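Local structure of galactose-binding lectin (Arachis hypogaea, 2PEL) at residues 45-50 / 92-97; 81-86 / 209-214. The protein binds carbohydrates with specificity for D-galactose, as a homotetrameric legume lectin that carries calcium and manganese ions. All blocks are in the same frame, centred on the assembly; numbering follows the deposited sequence.

Contact 1 (45-50 / 92-97)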
loop_
_atom_site.group_PDB
_atom_site.type_symbol
_atom_site.label_atom_id
_atom_site.label_comp_id
_atom_site.label_asym_id
_atom_site.label_seq_id
_atom_site.Cartn_x
_atom_site.Cartn_y
_atom_site.Cartn_z
ATOM N N ARG A 45 -28.134 2.739 0.572
ATOM C CA ARG A 45 -27.098 1.687 0.641
ATOM C C ARG A 45 -25.978 2.115 -0.299
ATOM O O ARG A 45 -26.289 2.760 -1.311
ATOM C CB ARG A 45 -27.680 0.328 0.283
ATOM C CG ARG A 45 -29.009 0.062 0.992
ATOM C CD ARG A 45 -29.380 -1.379 1.001
ATOM N NE ARG A 45 -28.965 -2.067 -0.227
ATOM C CZ ARG A 45 -29.163 -3.391 -0.373
ATOM N NH1 ARG A 45 -29.777 -4.110 0.573
ATOM N NH2 ARG A 45 -28.705 -4.059 -1.444
ATOM N N VAL A 46 -24.751 1.823 0.048
ATOM C CA VAL A 46 -23.569 2.156 -0.769
ATOM C C VAL A 46 -22.809 0.822 -0.898
ATOM O O VAL A 46 -22.767 0.016 0.068
ATOM C CB VAL A 46 -22.849 3.360 -0.176
ATOM C CG1 VAL A 46 -22.128 3.102 1.140
ATOM C CG2 VAL A 46 -21.831 3.930 -1.148
ATOM N N LEU A 47 -22.248 0.539 -2.074
ATOM C CA LEU A 47 -21.527 -0.733 -2.263
ATOM C C LEU A 47 -20.229 -0.562 -3.051
ATOM O O LEU A 47 -20.173 0.347 -3.889
ATOM C CB LEU A 47 -22.406 -1.774 -2.995
ATOM C CG LEU A 47 -23.525 -2.436 -2.186
ATOM C CD1 LEU A 47 -24.842 -1.709 -2.353
ATOM C CD2 LEU A 47 -23.697 -3.868 -2.672
ATOM N N TYR A 48 -19.281 -1.448 -2.721
ATOM C CA TYR A 48 -18.031 -1.442 -3.509
ATOM C C TYR A 48 -18.583 -2.049 -4.831
ATOM O O TYR A 48 -19.173 -3.144 -4.790
ATOM C CB TYR A 48 -16.909 -2.288 -2.903
ATOM C CG TYR A 48 -15.678 -2.287 -3.769
ATOM C CD1 TYR A 48 -15.113 -1.056 -4.131
ATOM C CD2 TYR A 48 -15.080 -3.458 -4.248
ATOM C CE1 TYR A 48 -13.975 -0.954 -4.944
ATOM C CE2 TYR A 48 -13.941 -3.380 -5.059
ATOM C CZ TYR A 48 -13.409 -2.148 -5.397
ATOM O OH TYR A 48 -12.279 -2.115 -6.174
ATOM N N ALA A 49 -18.426 -1.352 -5.925
ATOM C CA ALA A 49 -18.944 -1.726 -7.234
ATOM C C ALA A 49 -18.477 -3.033 -7.846
ATOM O O ALA A 49 -19.214 -3.578 -8.682
ATOM C CB ALA A 49 -18.685 -0.592 -8.246
ATOM N N MET A 50 -17.316 -3.503 -7.495
ATOM C CA MET A 50 -16.771 -4.764 -8.054
ATOM C C MET A 50 -17.177 -5.948 -7.181
ATOM O O MET A 50 -17.134 -5.880 -5.934
ATOM C CB MET A 50 -15.264 -4.557 -8.204
ATOM C CG MET A 50 -14.553 -5.606 -9.007
ATOM S SD MET A 50 -12.724 -5.392 -8.956
ATOM C CE MET A 50 -12.404 -6.555 -7.575
ATOM N N GLU A 92 -23.808 -10.733 -5.447
ATOM C CA GLU A 92 -23.506 -9.569 -6.289
ATOM C C GLU A 92 -24.649 -8.828 -6.953
ATOM O O GLU A 92 -24.492 -7.675 -7.418
ATOM C CB GLU A 92 -22.478 -9.910 -7.375
ATOM C CG GLU A 92 -22.931 -10.761 -8.533
ATOM C CD GLU A 92 -21.925 -11.250 -9.531
ATOM O OE1 GLU A 92 -21.249 -10.519 -10.243
ATOM O OE2 GLU A 92 -21.884 -12.512 -9.588
ATOM N N ASP A 93 -25.808 -9.435 -7.021
ATOM C CA ASP A 93 -27.017 -8.886 -7.624
ATOM C C ASP A 93 -27.901 -8.189 -6.592
ATOM O O ASP A 93 -29.029 -7.786 -6.936
ATOM C CB ASP A 93 -27.737 -10.061 -8.299
ATOM C CG ASP A 93 -27.937 -11.242 -7.358
ATOM O OD1 ASP A 93 -28.610 -11.098 -6.319
ATOM O OD2 ASP A 93 -27.414 -12.366 -7.615
ATOM N N THR A 94 -27.412 -8.087 -5.373
ATOM C CA THR A 94 -28.111 -7.464 -4.249
ATOM C C THR A 94 -28.750 -6.120 -4.598
ATOM O O THR A 94 -28.209 -5.238 -5.296
ATOM C CB THR A 94 -27.162 -7.281 -2.986
ATOM O OG1 THR A 94 -28.079 -7.040 -1.871
ATOM C CG2 THR A 94 -26.143 -6.154 -3.126
ATOM N N GLN A 95 -29.943 -5.960 -4.040
ATOM C CA GLN A 95 -30.759 -4.746 -4.222
ATOM C C GLN A 95 -31.661 -4.516 -3.012
ATOM O O GLN A 95 -31.965 -5.490 -2.292
ATOM C CB GLN A 95 -31.677 -4.930 -5.442
ATOM C CG GLN A 95 -30.995 -4.935 -6.797
ATOM C CD GLN A 95 -30.564 -3.553 -7.235
ATOM O OE1 GLN A 95 -29.653 -3.319 -8.035
ATOM N NE2 GLN A 95 -31.242 -2.541 -6.666
ATOM N N ILE A 96 -32.105 -3.273 -2.846
ATOM C CA ILE A 96 -33.044 -3.002 -1.718
ATOM C C ILE A 96 -34.289 -3.860 -1.916
ATOM O O ILE A 96 -34.856 -3.861 -3.027
ATOM C CB ILE A 96 -33.351 -1.459 -1.698
ATOM C CG1 ILE A 96 -32.017 -0.714 -1.432
ATOM C CG2 ILE A 96 -34.456 -1.116 -0.680
ATOM C CD1 ILE A 96 -32.139 0.833 -1.448
ATOM N N PRO A 97 -34.704 -4.572 -0.872
ATOM C CA PRO A 97 -35.874 -5.442 -0.894
ATOM C C PRO A 97 -37.103 -4.728 -1.422
ATOM O O PRO A 97 -37.407 -3.608 -0.961
ATOM C CB PRO A 97 -36.093 -5.823 0.575
ATOM C CG PRO A 97 -34.685 -5.832 1.109
ATOM C CD PRO A 97 -34.068 -4.605 0.456
#

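Contact 2 (81-86 / 209-214). With GAL (beta-D-galactopyranose), chain E; GLC (alpha-D-glucopyranose), chain B.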
loop_
_atom_site.group_PDB
_atom_site.type_symbol
_atom_site.label_atom_id
_atom_site.label_comp_id
_atom_site.label_asym_id
_atom_site.label_seq_id
_atom_site.Cartn_x
_atom_site.Cartn_y
_atom_site.Cartn_z
ATOM N N PRO A 81 -34.174 8.901 17.373
ATOM C CA PRO A 81 -32.927 8.462 16.720
ATOM C C PRO A 81 -33.003 6.996 16.326
ATOM O O PRO A 81 -32.725 6.150 17.202
ATOM C CB PRO A 81 -31.852 8.774 17.755
ATOM C CG PRO A 81 -32.479 9.833 18.636
ATOM C CD PRO A 81 -33.952 9.433 18.728
ATOM N N ALA A 82 -33.371 6.717 15.086
ATOM C CA ALA A 82 -33.485 5.320 14.604
ATOM C C ALA A 82 -33.061 5.314 13.146
ATOM O O ALA A 82 -33.027 6.354 12.475
ATOM C CB ALA A 82 -34.888 4.833 14.874
ATOM N N ASP A 83 -32.680 4.189 12.567
ATOM C CA ASP A 83 -32.629 2.857 13.159
ATOM C C ASP A 83 -31.226 2.262 13.282
ATOM O O ASP A 83 -31.096 1.274 14.013
ATOM C CB ASP A 83 -33.530 1.993 12.240
ATOM C CG ASP A 83 -34.973 1.995 12.729
ATOM O OD1 ASP A 83 -35.368 1.166 13.574
ATOM O OD2 ASP A 83 -35.722 2.869 12.240
ATOM N N GLY A 84 -30.232 2.782 12.575
ATOM C CA GLY A 84 -28.875 2.240 12.626
ATOM C C GLY A 84 -28.276 1.940 11.252
ATOM O O GLY A 84 -28.913 2.101 10.201
ATOM N N ILE A 85 -27.030 1.497 11.303
ATOM C CA ILE A 85 -26.224 1.151 10.138
ATOM C C ILE A 85 -25.922 -0.350 10.176
ATOM O O ILE A 85 -25.968 -0.895 11.284
ATOM C CB ILE A 85 -24.880 1.980 10.118
ATOM C CG1 ILE A 85 -25.155 3.510 10.024
ATOM C CG2 ILE A 85 -23.855 1.544 9.034
ATOM C CD1 ILE A 85 -23.859 4.375 10.154
ATOM N N ILE A 86 -25.606 -0.911 9.010
ATOM C CA ILE A 86 -25.262 -2.351 8.945
ATOM C C ILE A 86 -24.148 -2.460 7.893
ATOM O O ILE A 86 -24.212 -1.809 6.852
ATOM C CB ILE A 86 -26.502 -3.284 8.739
ATOM C CG1 ILE A 86 -26.022 -4.753 8.783
ATOM C CG2 ILE A 86 -27.287 -3.011 7.418
ATOM C CD1 ILE A 86 -27.086 -5.874 8.800
ATOM N N SER A 209 -31.410 2.807 7.602
ATOM C CA SER A 209 -32.852 3.009 7.350
ATOM C C SER A 209 -33.458 3.822 8.490
ATOM O O SER A 209 -32.814 4.008 9.518
ATOM C CB SER A 209 -33.557 1.669 7.181
ATOM O OG SER A 209 -33.427 0.942 8.397
ATOM N N GLY A 210 -34.649 4.310 8.259
ATOM C CA GLY A 210 -35.486 5.113 9.181
ATOM C C GLY A 210 -36.963 4.780 8.910
ATOM O O GLY A 210 -37.268 3.939 8.037
ATOM N N SER A 211 -37.866 5.379 9.661
ATOM C CA SER A 211 -39.316 5.149 9.491
ATOM C C SER A 211 -39.975 6.531 9.540
ATOM O O SER A 211 -39.298 7.555 9.329
ATOM C CB SER A 211 -39.846 4.179 10.523
ATOM O OG SER A 211 -39.647 4.582 11.873
ATOM N N LEU A 212 -41.273 6.578 9.796
ATOM C CA LEU A 212 -41.953 7.920 9.948
ATOM C C LEU A 212 -41.497 8.567 11.172
ATOM O O LEU A 212 -41.210 9.752 11.079
ATOM C CB LEU A 212 -43.515 7.773 9.859
ATOM C CG LEU A 212 -44.504 8.927 9.749
ATOM C CD1 LEU A 212 -45.954 8.452 9.680
ATOM C CD2 LEU A 212 -44.429 9.857 10.958
ATOM N N GLY A 213 -41.421 7.957 12.342
ATOM C CA GLY A 213 -41.104 8.728 13.560
ATOM C C GLY A 213 -39.678 8.656 13.838
ATOM O O GLY A 213 -39.099 9.484 14.569
ATOM N N GLY A 214 -39.053 7.583 13.365
ATOM C CA GLY A 214 -37.621 7.322 13.652
ATOM C C GLY A 214 -36.704 7.786 12.520
ATOM O O GLY A 214 -36.696 7.197 11.416
HETATM C C1 GAL E . -41.056 2.451 14.348
HETATM C C2 GAL E . -40.140 1.559 13.513
HETATM C C3 GAL E . -38.810 1.346 14.185
HETATM C C4 GAL E . -38.177 2.669 14.571
HETATM C C5 GAL E . -39.162 3.382 15.479
HETATM C C6 GAL E . -38.693 4.739 15.925
HETATM O O2 GAL E . -40.764 0.360 13.166
HETATM O O3 GAL E . -37.951 0.488 13.434
HETATM O O4 GAL E . -37.863 3.583 13.504
HETATM O O5 GAL E . -40.395 3.624 14.751
HETATM O O6 GAL E . -39.761 5.325 16.653
HETATM C C1 GLC B . -45.986 4.444 13.831
HETATM C C2 GLC B . -44.794 5.383 13.940
HETATM C C3 GLC B . -43.599 4.719 13.240
HETATM C C4 GLC B . -43.300 3.402 13.983
HETATM C C5 GLC B . -44.516 2.502 13.962
HETATM C C6 GLC B . -44.435 1.229 14.777
HETATM O O1 GLC B . -46.145 4.322 12.379
HETATM O O2 GLC B . -45.227 6.675 13.360
HETATM O O3 GLC B . -42.416 5.468 13.509
HETATM O O4 GLC B . -42.077 2.862 13.471
HETATM O O5 GLC B . -45.660 3.221 14.431
HETATM O O6 GLC B . -44.147 1.494 16.180
#

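Contact 1 (45-50 / 92-97)
One of the two large antiparallel sheets of the legume lectin fold meets the loop that follows strand 84-91 here, and the touching residues are Arg45 and Leu47 of strand 43-53 with Thr94 and Ile96 of the loop. Arg45 carries most of the contact. Its side chain and that of Ile96 pass one another in opposite directions, and a bend at its third torsion (chi3 -35°) turns the guanidinium back over the loop. Ile96 CG1 lies over one face of that group, 3.5 Å from Arg45 NE, and the peptide between Gln95 and Ile96 adds to the same cover, Gln95 C being 3.4 Å from Arg45 NH2. At the edge of the group, NH2 donates a hydrogen bond to Thr94 OG1 (3.1 Å), moderately bent at 149° and tilted slightly from the guanidinium plane.

Strand 43-53 runs between 18-22 and 201-209 in its sheet, and neighbouring strand 18-22 supplies a further partner: Gln21 OE1 accepts from NH2 as well, while Gly107 O accepts from NH1. The charged end is thus gripped at both terminal nitrogens, which should restrict its rotation and satisfy its donors in a buried setting. Thr94 also touches the strand through its other branch. With OG1 anti to the backbone N (chi1 -164°), the hydroxyl reaches the arginine and CG2 faces Leu47, whose CD2 it meets at 3.4 Å, closer than carbons usually pack. Farther along the loop, Pro97 CD approaches Arg45 NH1 obliquely at 4.3 Å. The same Gln21 side chain also holds the loop backbone, its NE2 donating a hydrogen bond to Thr94 O.

Contact 2 (81-86 / 209-214)
The galactose-binding site of this lectin is built where the approach to strand 84-91 meets the loop after strand 201-209, and Asp83 and Ser209 join the two by a backbone bond. Asp83 N donates to Ser209 O at 3.1 Å (150°), just beyond the cis peptide that links Ala82 to Asp83. A cis peptide before this aspartate is a hallmark of legume lectins; here the carboxylate receives two sugar hydroxyls, galactose O3 on OD1 at 2.7 Å and galactose O4 on OD2 at 2.6 Å. This paired grip should fix the rotation of the carboxylate against the sugar.

From the facing loop, Ser211 OG comes within 2.6 Å of the same galactose O4. With chi1 at 58°, the hydroxyl sits between its own backbone N and carbonyl carbon, near galactose O5 as well. The loop closes on itself through Ser211 N to Gly214 O, and Gly213 N donates a backbone hydrogen bond to glucose O3 at 2.9 Å. Ala82 CB packs on Gly214 CA at 3.9 Å and also lies 3.5 Å from galactose O4. Asn127, a calcium ligand, donates to galactose from its ND2, tying sugar recognition to the metal site.

Strands 84-91 and 201-209 are antiparallel neighbours in the seven-stranded sheet. Past Asp83 the chain enters strand 84-91, flanked on its other side by strand 117-123, while the sugar-binding loop leads on to strand 217-229 of the other large sheet.

Contacts 1 and 2 reach the same seven-stranded sheet at different places. Their centres are 20 Å apart and their nearest atoms about 7 Å, so they do not touch. Strand 84-91 connects them along the chain: segment 81-86 leads into it and segment 92-97 follows it. Strand 201-209, which precedes the sugar-binding loop, lies between strands 43-53 and 84-91 in the sheet. Contact 2 holds galactose and glucose, with the Asp83 side chain about 5 Å from the calcium ion and about 9 Å from the manganese ion; contact 1 lies away from the annotated metal sites.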